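PDB 2XSG: CCMAN5 from Cellulosimicrobium cellulans, which hydrolyses alpha-mannosidic linkages as a calcium-binding glycoside hydrolase of family 92, and enables mannose-6-phosphate modification of lysosomal enzymes produced in yeast. Local coordinates for residues Thr353-Arg358 and Asp660-Thr665; Ala587-Leu592 and Gly664-Met669; Asp349-Trp354 and Val404-Ser409. All blocks are in the same frame, centred on the assembly; numbering follows the deposited sequence.

Contact 1: Thr353-Arg358 and Asp660-Thr665; sequences TWDDFR and DNDAGT. With CA (calcium ion), chain C.
This is one wall of the calcium site in the catalytic domain, an (alpha/alpha)6 barrel as in other family 92 hydrolases, where the first turn of helix 353-366 meets the loop leading into helix 665-675. That loop closes in a type I' beta turn from Asp662 to Thr665, with Thr665 N donating to Asp662 O at 3.0 Å, and Gly664 then sits at the N-cap of the helix that follows. Two acids carry the contact. Asp355 and Asp662 each place CG anti to their own carbonyl carbon, their side chains cross at about a right angle, and their CB atoms touch at 3.8 Å. The two carboxylates end up stacked, with planes only 13° apart, and Asp355 OD1 lies 4.2 Å from Asp662 OD1. Water 1 bridges the pair, donating to Asp355 OD1 at 2.9 Å and to Asp662 OD1 at 2.7 Å, which probably eases the repulsion if both are ionised. The other oxygen of Asp662, OD2, binds the calcium at 2.5 Å, so this carboxylate is divided between metal and water; the ion would probably favour its ionised form. Asn588 and Glu589 bring further ligands to the same ion. Asp355 OD1 also hydrogen-bonds a bis-tris propane molecule, probably from the crystallisation liquor, consistent with a sugar-binding pocket beside the metal. One residue on, the Asp356 carboxylate lies beside Ala663 CB while its OD2 forms a salt bridge with Lys359, whose NZ also reaches Ala663 O. Water 2, itself a calcium ligand at 2.5 Å, donates a hydrogen bond to Asp660 O at 2.9 Å.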
loop_
_atom_site.group_PDB
_atom_site.type_symbol
_atom_site.label_atom_id
_atom_site.label_comp_id
_atom_site.label_asym_id
_atom_site.label_seq_id
_atom_site.Cartn_x
_atom_site.Cartn_y
_atom_site.Cartn_z
ATOM N N THR A 353 5.102 -7.154 -0.573
ATOM C CA THR A 353 4.653 -7.923 0.568
ATOM C C THR A 353 5.593 -7.902 1.787
ATOM O O THR A 353 5.134 -8.102 2.912
ATOM C CB THR A 353 4.257 -9.332 0.089
ATOM O OG1 THR A 353 3.413 -9.172 -1.063
ATOM C CG2 THR A 353 3.498 -10.113 1.174
ATOM N N TRP A 354 6.880 -7.628 1.572
ATOM C CA TRP A 354 7.837 -7.418 2.679
ATOM C C TRP A 354 7.364 -6.276 3.601
ATOM O O TRP A 354 7.453 -6.382 4.827
ATOM C CB TRP A 354 9.222 -7.094 2.117
ATOM C CG TRP A 354 10.370 -7.100 3.097
ATOM C CD1 TRP A 354 11.173 -8.168 3.410
ATOM C CD2 TRP A 354 10.876 -5.986 3.849
ATOM N NE1 TRP A 354 12.127 -7.790 4.332
ATOM C CE2 TRP A 354 11.979 -6.456 4.605
ATOM C CE3 TRP A 354 10.508 -4.640 3.961
ATOM C CZ2 TRP A 354 12.710 -5.626 5.473
ATOM C CZ3 TRP A 354 11.233 -3.811 4.828
ATOM C CH2 TRP A 354 12.322 -4.312 5.573
ATOM N N ASP A 355 6.835 -5.208 2.995
ATOM C CA ASP A 355 6.277 -4.075 3.745
ATOM C C ASP A 355 4.836 -4.264 4.168
ATOM O O ASP A 355 4.442 -3.827 5.250
ATOM C CB ASP A 355 6.329 -2.760 2.928
ATOM C CG ASP A 355 7.693 -2.462 2.377
ATOM O OD1 ASP A 355 7.852 -2.426 1.129
ATOM O OD2 ASP A 355 8.606 -2.247 3.188
ATOM N N ASP A 356 4.027 -4.874 3.311
ATOM C CA ASP A 356 2.584 -4.727 3.479
ATOM C C ASP A 356 1.790 -5.919 3.989
ATOM O O ASP A 356 0.562 -5.848 4.039
ATOM C CB ASP A 356 1.943 -4.179 2.190
ATOM C CG ASP A 356 1.748 -5.236 1.129
ATOM O OD1 ASP A 356 2.055 -6.431 1.380
ATOM O OD2 ASP A 356 1.290 -4.856 0.022
ATOM N N PHE A 357 2.475 -6.999 4.349
ATOM C CA PHE A 357 1.797 -8.280 4.585
ATOM C C PHE A 357 0.626 -8.230 5.574
ATOM O O PHE A 357 -0.363 -8.926 5.381
ATOM C CB PHE A 357 2.792 -9.427 4.914
ATOM C CG PHE A 357 3.460 -9.328 6.276
ATOM C CD1 PHE A 357 2.951 -10.046 7.377
ATOM C CD2 PHE A 357 4.616 -8.585 6.447
ATOM C CE1 PHE A 357 3.574 -9.988 8.635
ATOM C CE2 PHE A 357 5.254 -8.509 7.710
ATOM C CZ PHE A 357 4.730 -9.209 8.803
ATOM N N ARG A 358 0.723 -7.393 6.604
ATOM C CA ARG A 358 -0.375 -7.308 7.587
ATOM C C ARG A 358 -1.664 -6.678 7.034
ATOM O O ARG A 358 -2.733 -6.823 7.634
ATOM C CB ARG A 358 0.046 -6.535 8.833
ATOM C CG ARG A 358 0.879 -7.332 9.803
ATOM C CD ARG A 358 0.867 -6.679 11.200
ATOM N NE ARG A 358 1.396 -7.588 12.206
ATOM C CZ ARG A 358 2.689 -7.861 12.333
ATOM N NH1 ARG A 358 3.567 -7.284 11.525
ATOM N NH2 ARG A 358 3.102 -8.709 13.262
ATOM N N ASP A 660 6.496 6.209 4.433
ATOM C CA ASP A 660 5.801 5.871 3.193
ATOM C C ASP A 660 4.592 5.027 3.543
ATOM O O ASP A 660 4.648 4.247 4.484
ATOM C CB ASP A 660 6.733 5.091 2.264
ATOM C CG ASP A 660 7.893 5.928 1.770
ATOM O OD1 ASP A 660 7.725 7.166 1.677
ATOM O OD2 ASP A 660 8.978 5.360 1.496
ATOM N N ASN A 661 3.491 5.215 2.823
ATOM C CA ASN A 661 2.281 4.426 3.065
ATOM C C ASN A 661 2.529 2.933 2.734
ATOM O O ASN A 661 1.957 2.037 3.382
ATOM C CB ASN A 661 1.119 4.977 2.221
ATOM C CG ASN A 661 -0.257 4.682 2.820
ATOM O OD1 ASN A 661 -0.441 3.714 3.582
ATOM N ND2 ASN A 661 -1.241 5.520 2.470
ATOM N N ASP A 662 3.394 2.690 1.742
ATOM C CA ASP A 662 3.710 1.340 1.229
ATOM C C ASP A 662 2.467 0.576 0.757
ATOM O O ASP A 662 1.943 -0.300 1.463
ATOM C CB ASP A 662 4.495 0.508 2.257
ATOM C CG ASP A 662 5.826 1.159 2.653
ATOM O OD1 ASP A 662 6.638 1.501 1.766
ATOM O OD2 ASP A 662 6.067 1.304 3.867
ATOM N N ALA A 663 2.000 0.906 -0.439
ATOM C CA ALA A 663 0.857 0.195 -1.028
ATOM C C ALA A 663 -0.361 0.185 -0.095
ATOM O O ALA A 663 -1.085 -0.820 0.001
ATOM C CB ALA A 663 1.267 -1.255 -1.399
ATOM N N GLY A 664 -0.574 1.298 0.595
ATOM C CA GLY A 664 -1.735 1.479 1.451
ATOM C C GLY A 664 -1.648 0.813 2.813
ATOM O O GLY A 664 -2.662 0.713 3.505
ATOM N N THR A 665 -0.455 0.361 3.212
ATOM C CA THR A 665 -0.312 -0.296 4.529
ATOM C C THR A 665 -0.620 0.638 5.705
ATOM O O THR A 665 -1.419 0.301 6.587
ATOM C CB THR A 665 1.080 -0.912 4.743
ATOM O OG1 THR A 665 1.368 -1.795 3.659
ATOM C CG2 THR A 665 1.127 -1.702 6.087
HETATM CA CA CA C . 8.152 1.507 5.236
HETATM O O HOH W 1 6.525 -0.269 -0.294
HETATM O O HOH W 2 6.905 3.417 6.129
#

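Contact 2: Ala587-Leu592 and Gly664-Met669. With CA (calcium ion), chain C.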
loop_
_atom_site.group_PDB
_atom_site.type_symbol
_atom_site.label_atom_id
_atom_site.label_comp_id
_atom_site.label_asym_id
_atom_site.label_seq_id
_atom_site.Cartn_x
_atom_site.Cartn_y
_atom_site.Cartn_z
ATOM N N ALA A 587 6.919 5.064 12.204
ATOM C CA ALA A 587 7.190 5.529 10.844
ATOM C C ALA A 587 7.398 4.385 9.860
ATOM O O ALA A 587 7.390 4.603 8.643
ATOM C CB ALA A 587 8.404 6.476 10.838
ATOM N N ASN A 588 7.583 3.180 10.391
ATOM C CA ASN A 588 7.805 1.973 9.592
ATOM C C ASN A 588 6.962 0.796 10.085
ATOM O O ASN A 588 6.403 0.831 11.199
ATOM C CB ASN A 588 9.280 1.585 9.637
ATOM C CG ASN A 588 9.728 0.861 8.403
ATOM O OD1 ASN A 588 9.156 1.033 7.328
ATOM N ND2 ASN A 588 10.756 0.034 8.542
ATOM N N GLU A 589 6.885 -0.251 9.264
ATOM C CA GLU A 589 6.015 -1.403 9.522
ATOM C C GLU A 589 6.636 -2.509 10.386
ATOM O O GLU A 589 5.937 -3.459 10.753
ATOM C CB GLU A 589 5.553 -2.045 8.201
ATOM C CG GLU A 589 4.637 -1.182 7.338
ATOM C CD GLU A 589 5.404 -0.304 6.379
ATOM O OE1 GLU A 589 6.634 -0.267 6.464
ATOM O OE2 GLU A 589 4.773 0.350 5.530
ATOM N N ILE A 590 7.924 -2.390 10.695
ATOM C CA ILE A 590 8.645 -3.434 11.410
ATOM C C ILE A 590 7.928 -3.813 12.712
ATOM O O ILE A 590 7.650 -4.989 12.963
ATOM C CB ILE A 590 10.113 -3.024 11.716
ATOM C CG1 ILE A 590 10.939 -2.846 10.421
ATOM C CG2 ILE A 590 10.768 -4.029 12.685
ATOM C CD1 ILE A 590 10.725 -3.908 9.348
ATOM N N ASP A 591 7.633 -2.816 13.546
ATOM C CA ASP A 591 6.932 -3.117 14.800
ATOM C C ASP A 591 5.527 -2.516 14.858
ATOM O O ASP A 591 5.099 -2.008 15.897
ATOM C CB ASP A 591 7.803 -2.818 16.035
ATOM C CG ASP A 591 8.121 -1.335 16.214
ATOM O OD1 ASP A 591 8.349 -0.607 15.227
ATOM O OD2 ASP A 591 8.161 -0.900 17.383
ATOM N N LEU A 592 4.804 -2.617 13.732
ATOM C CA LEU A 592 3.423 -2.123 13.623
ATOM C C LEU A 592 2.508 -2.682 14.705
ATOM O O LEU A 592 1.582 -1.995 15.171
ATOM C CB LEU A 592 2.793 -2.512 12.283
ATOM C CG LEU A 592 2.811 -1.639 11.030
ATOM C CD1 LEU A 592 2.161 -2.412 9.860
ATOM C CD2 LEU A 592 2.115 -0.296 11.254
ATOM N N GLY A 664 -0.574 1.298 0.595
ATOM C CA GLY A 664 -1.735 1.479 1.451
ATOM C C GLY A 664 -1.648 0.813 2.813
ATOM O O GLY A 664 -2.662 0.713 3.505
ATOM N N THR A 665 -0.455 0.361 3.212
ATOM C CA THR A 665 -0.312 -0.296 4.529
ATOM C C THR A 665 -0.620 0.638 5.705
ATOM O O THR A 665 -1.419 0.301 6.587
ATOM C CB THR A 665 1.080 -0.912 4.743
ATOM O OG1 THR A 665 1.368 -1.795 3.659
ATOM C CG2 THR A 665 1.127 -1.702 6.087
ATOM N N MET A 666 0.031 1.796 5.740
ATOM C CA MET A 666 -0.201 2.723 6.846
ATOM C C MET A 666 -1.694 3.119 6.917
ATOM O O MET A 666 -2.279 3.122 8.009
ATOM C CB MET A 666 0.751 3.922 6.793
ATOM C CG MET A 666 2.232 3.551 7.036
ATOM S SD MET A 666 2.441 2.435 8.469
ATOM C CE MET A 666 4.219 2.558 8.722
ATOM N N SER A 667 -2.309 3.380 5.760
ATOM C CA SER A 667 -3.763 3.654 5.675
ATOM C C SER A 667 -4.618 2.508 6.216
ATOM O O SER A 667 -5.579 2.744 6.958
ATOM C CB SER A 667 -4.196 3.944 4.238
ATOM O OG SER A 667 -3.555 5.100 3.730
ATOM N N THR A 668 -4.269 1.277 5.817
ATOM C CA THR A 668 -4.968 0.073 6.254
ATOM C C THR A 668 -4.849 -0.145 7.767
ATOM O O THR A 668 -5.820 -0.503 8.415
ATOM C CB THR A 668 -4.467 -1.164 5.498
ATOM O OG1 THR A 668 -4.560 -0.931 4.093
ATOM C CG2 THR A 668 -5.304 -2.369 5.829
ATOM N N MET A 669 -3.668 0.096 8.334
ATOM C CA MET A 669 -3.536 0.069 9.797
ATOM C C MET A 669 -4.394 1.121 10.498
ATOM O O MET A 669 -4.916 0.879 11.589
ATOM C CB MET A 669 -2.071 0.172 10.222
ATOM C CG MET A 669 -1.178 -0.903 9.624
ATOM S SD MET A 669 -1.707 -2.626 9.882
ATOM C CE MET A 669 -2.437 -3.075 8.314
HETATM CA CA CA C . 8.152 1.507 5.236
HETATM O O HOH W 2 6.905 3.417 6.129
#
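Residues 589-592 form a type I beta turn, Leu592 N bonded to Glu589 O at 3.3 Å, which faces the first turns of helix 665-675 with the CA atoms of Glu589 and Met666 7.9 Å apart. Asn588 and Glu589 send their side chains to the calcium: Asn588 OD1 binds at 2.4 Å, while its ND2 is held by Gln536 O, and Glu589 OE1 binds at 2.6 Å. Glu589 CG, anti to the carbonyl carbon, rests on Thr665 CG2 at 3.8 Å, and the bend at chi2 (89°) swings the carboxylate to the ion. Met666 reaches across with its tip, laying CE against the backbone C of Asn588 at 3.5 Å and over one face of the Glu589 carboxylate. Further along the helix, the fork of Leu592 straddles Met669 CG, 3.7 Å from Leu592 CD1, and its CD2 meets Met666 SD at 3.9 Å. An alanine in place of Glu589 would remove a charged calcium ligand together with the methylene packed on Thr665, and would probably weaken the metal's hold on this loop. The division is plain: oxygens gather on the ion, while methyl and thioether groups of the helix back the ligands with a buried apolar surface.

Contact 3: Asp349-Trp354 and Val404-Ser409; sequences DSWATW and VRWERS
Trp351 O is gripped by two backbone N-H groups from the facing loop. Arg405 N comes in at 2.9 Å with a fairly straight bond (158°), from above the carbonyl plane; Val404 N, also at 2.9 Å, lies nearly along the C=O axis but is more bent at its hydrogen (132°). Thr353 N returns a bond to Arg405 O at 3.0 Å, completing a single parallel beta bridge between Ala352 and Arg405. Beyond it, the Arg405 guanidinium lies flat on the indole of Trp354, planes 6° apart, its CZ 3.8 Å from the centroid of the five-membered ring: a cation-pi stack. Trp354 has CG anti to its backbone N, and the two side chains run alongside each other in the same direction. Glu407 fixes the rotation of the arginine by a side-on grip, OE1 to Arg405 NE at 2.8 Å and OE2 to Arg405 NH2 at 3.0 Å, while its CB abuts the edge of the Trp354 ring. Arg405 NH1 hydrogen-bonds a bis-tris propane molecule, probably from the crystallisation liquor, so the stack and the salt bridge together fix the orientation of a group that meets this ligand. Over the opposite face of the indole sits water 4, linking Trp354 O to Arg408 NH1; Trp354 NE1 and Arg408 NH1 both go to Gln460 OE1. At the other end Trp351 CB packs on Trp406 CD1 at 3.7 Å, and Trp406 stacks on His399. Water 3 joins Thr353 OG1 to Ser409 OG. The bridge thus ties the start of helix 353-366 to the loop that runs into helix 409-418: Ala352 is the N-cap of the first, just after strand 348-349, and Arg408 of the second, while Trp351 and Ser409 both rest on helix 368-387.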
loop_
_atom_site.group_PDB
_atom_site.type_symbol
_atom_site.label_atom_id
_atom_site.label_comp_id
_atom_site.label_asym_id
_atom_site.label_seq_id
_atom_site.Cartn_x
_atom_site.Cartn_y
_atom_site.Cartn_z
ATOM N N ASP A 349 -2.412 -8.182 -9.258
ATOM C CA ASP A 349 -0.959 -8.181 -9.322
ATOM C C ASP A 349 -0.445 -6.826 -8.846
ATOM O O ASP A 349 -1.200 -5.835 -8.851
ATOM C CB ASP A 349 -0.502 -8.466 -10.753
ATOM C CG ASP A 349 0.971 -8.855 -10.850
ATOM O OD1 ASP A 349 1.660 -9.003 -9.808
ATOM O OD2 ASP A 349 1.455 -8.984 -11.997
ATOM N N SER A 350 0.824 -6.810 -8.448
ATOM C CA SER A 350 1.572 -5.645 -7.913
ATOM C C SER A 350 1.739 -5.787 -6.418
ATOM O O SER A 350 0.845 -5.463 -5.656
ATOM C CB SER A 350 0.936 -4.297 -8.226
ATOM O OG SER A 350 1.832 -3.260 -7.864
ATOM N N TRP A 351 2.891 -6.285 -6.007
ATOM C CA TRP A 351 3.071 -6.742 -4.637
ATOM C C TRP A 351 4.242 -6.021 -3.986
ATOM O O TRP A 351 5.210 -5.694 -4.654
ATOM C CB TRP A 351 3.332 -8.241 -4.650
ATOM C CG TRP A 351 2.258 -9.047 -5.365
ATOM C CD1 TRP A 351 2.277 -9.469 -6.657
ATOM C CD2 TRP A 351 1.030 -9.519 -4.802
ATOM N NE1 TRP A 351 1.119 -10.176 -6.948
ATOM C CE2 TRP A 351 0.341 -10.217 -5.822
ATOM C CE3 TRP A 351 0.446 -9.422 -3.530
ATOM C CZ2 TRP A 351 -0.893 -10.832 -5.606
ATOM C CZ3 TRP A 351 -0.798 -10.019 -3.317
ATOM C CH2 TRP A 351 -1.457 -10.709 -4.355
ATOM N N ALA A 352 4.127 -5.735 -2.692
ATOM C CA ALA A 352 5.219 -5.159 -1.912
ATOM C C ALA A 352 5.132 -5.830 -0.548
ATOM O O ALA A 352 5.092 -5.172 0.491
ATOM C CB ALA A 352 5.060 -3.664 -1.778
ATOM N N THR A 353 5.102 -7.154 -0.573
ATOM C CA THR A 353 4.653 -7.923 0.568
ATOM C C THR A 353 5.593 -7.902 1.787
ATOM O O THR A 353 5.134 -8.102 2.912
ATOM C CB THR A 353 4.257 -9.332 0.089
ATOM O OG1 THR A 353 3.413 -9.172 -1.063
ATOM C CG2 THR A 353 3.498 -10.113 1.174
ATOM N N TRP A 354 6.880 -7.628 1.572
ATOM C CA TRP A 354 7.837 -7.418 2.679
ATOM C C TRP A 354 7.364 -6.276 3.601
ATOM O O TRP A 354 7.453 -6.382 4.827
ATOM C CB TRP A 354 9.222 -7.094 2.117
ATOM C CG TRP A 354 10.370 -7.100 3.097
ATOM C CD1 TRP A 354 11.173 -8.168 3.410
ATOM C CD2 TRP A 354 10.876 -5.986 3.849
ATOM N NE1 TRP A 354 12.127 -7.790 4.332
ATOM C CE2 TRP A 354 11.979 -6.456 4.605
ATOM C CE3 TRP A 354 10.508 -4.640 3.961
ATOM C CZ2 TRP A 354 12.710 -5.626 5.473
ATOM C CZ3 TRP A 354 11.233 -3.811 4.828
ATOM C CH2 TRP A 354 12.322 -4.312 5.573
ATOM N N VAL A 404 6.779 -4.653 -6.869
ATOM C CA VAL A 404 7.888 -4.339 -5.965
ATOM C C VAL A 404 8.632 -5.590 -5.504
ATOM O O VAL A 404 9.717 -5.855 -5.976
ATOM C CB VAL A 404 7.433 -3.511 -4.756
ATOM C CG1 VAL A 404 8.645 -3.010 -3.950
ATOM C CG2 VAL A 404 6.556 -2.335 -5.209
ATOM N N ARG A 405 8.042 -6.341 -4.577
ATOM C CA ARG A 405 8.763 -7.416 -3.874
ATOM C C ARG A 405 7.764 -8.393 -3.235
ATOM O O ARG A 405 6.590 -8.050 -3.049
ATOM C CB ARG A 405 9.741 -6.838 -2.835
ATOM C CG ARG A 405 9.078 -6.076 -1.681
ATOM C CD ARG A 405 10.087 -5.352 -0.793
ATOM N NE ARG A 405 11.180 -6.189 -0.312
ATOM C CZ ARG A 405 12.184 -5.763 0.449
ATOM N NH1 ARG A 405 12.224 -4.514 0.860
ATOM N NH2 ARG A 405 13.130 -6.608 0.834
ATOM N N TRP A 406 8.219 -9.605 -2.913
ATOM C CA TRP A 406 7.291 -10.710 -2.651
ATOM C C TRP A 406 7.527 -11.457 -1.348
ATOM O O TRP A 406 6.814 -12.406 -1.052
ATOM C CB TRP A 406 7.303 -11.698 -3.830
ATOM C CG TRP A 406 7.075 -11.032 -5.170
ATOM C CD1 TRP A 406 5.865 -10.760 -5.761
ATOM C CD2 TRP A 406 8.080 -10.531 -6.059
ATOM N NE1 TRP A 406 6.059 -10.126 -6.974
ATOM C CE2 TRP A 406 7.407 -9.977 -7.181
ATOM C CE3 TRP A 406 9.486 -10.496 -6.021
ATOM C CZ2 TRP A 406 8.092 -9.391 -8.250
ATOM C CZ3 TRP A 406 10.170 -9.917 -7.088
ATOM C CH2 TRP A 406 9.471 -9.364 -8.180
ATOM N N GLU A 407 8.504 -11.031 -0.557
ATOM C CA GLU A 407 8.765 -11.686 0.728
ATOM C C GLU A 407 7.522 -11.656 1.607
ATOM O O GLU A 407 6.752 -10.706 1.542
ATOM C CB GLU A 407 9.928 -11.022 1.481
ATOM C CG GLU A 407 11.265 -11.011 0.753
ATOM C CD GLU A 407 11.549 -9.691 0.044
ATOM O OE1 GLU A 407 10.601 -8.957 -0.307
ATOM O OE2 GLU A 407 12.739 -9.397 -0.165
ATOM N N ARG A 408 7.358 -12.684 2.446
ATOM C CA ARG A 408 6.220 -12.825 3.372
ATOM C C ARG A 408 4.952 -13.325 2.682
ATOM O O ARG A 408 3.923 -13.482 3.346
ATOM C CB ARG A 408 5.902 -11.539 4.169
ATOM C CG ARG A 408 7.066 -10.853 4.908
ATOM C CD ARG A 408 7.731 -11.709 5.984
ATOM N NE ARG A 408 8.861 -12.476 5.450
ATOM C CZ ARG A 408 10.096 -12.010 5.267
ATOM N NH1 ARG A 408 10.396 -10.749 5.564
ATOM N NH2 ARG A 408 11.039 -12.806 4.764
ATOM N N SER A 409 5.010 -13.571 1.367
ATOM C CA SER A 409 3.852 -14.161 0.655
ATOM C C SER A 409 3.326 -15.428 1.346
ATOM O O SER A 409 2.123 -15.655 1.368
ATOM C CB SER A 409 4.193 -14.498 -0.805
ATOM O OG SER A 409 4.354 -13.331 -1.595
HETATM O O HOH W 3 3.659 -11.048 -2.875
HETATM O O HOH W 4 9.148 -8.195 6.448
#

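How the contacts relate
The three contacts adjoin one another in the catalytic domain. Contacts 1 and 2, with centres about 6 Å apart, share Gly664, Thr665, water 2 and the calcium, whose protein ligands are divided between them; Asp355 O also packs on Glu589 CG at 3.4 Å. Contacts 1 and 3, centres about 9 Å apart, share Thr353 and Trp354 at the start of helix 353-366, and Phe357 CD2 lies 3.7 Å from Arg408 CG. Contact 3 stands about 15 Å from contact 2, centre to centre, yet Ile590 CD1 touches Trp354 CH2 at 4.1 Å. Asp355 and Arg405 hold the same hydroxyl oxygen of the bis-tris propane, consistent with an active-site pocket beside the metal.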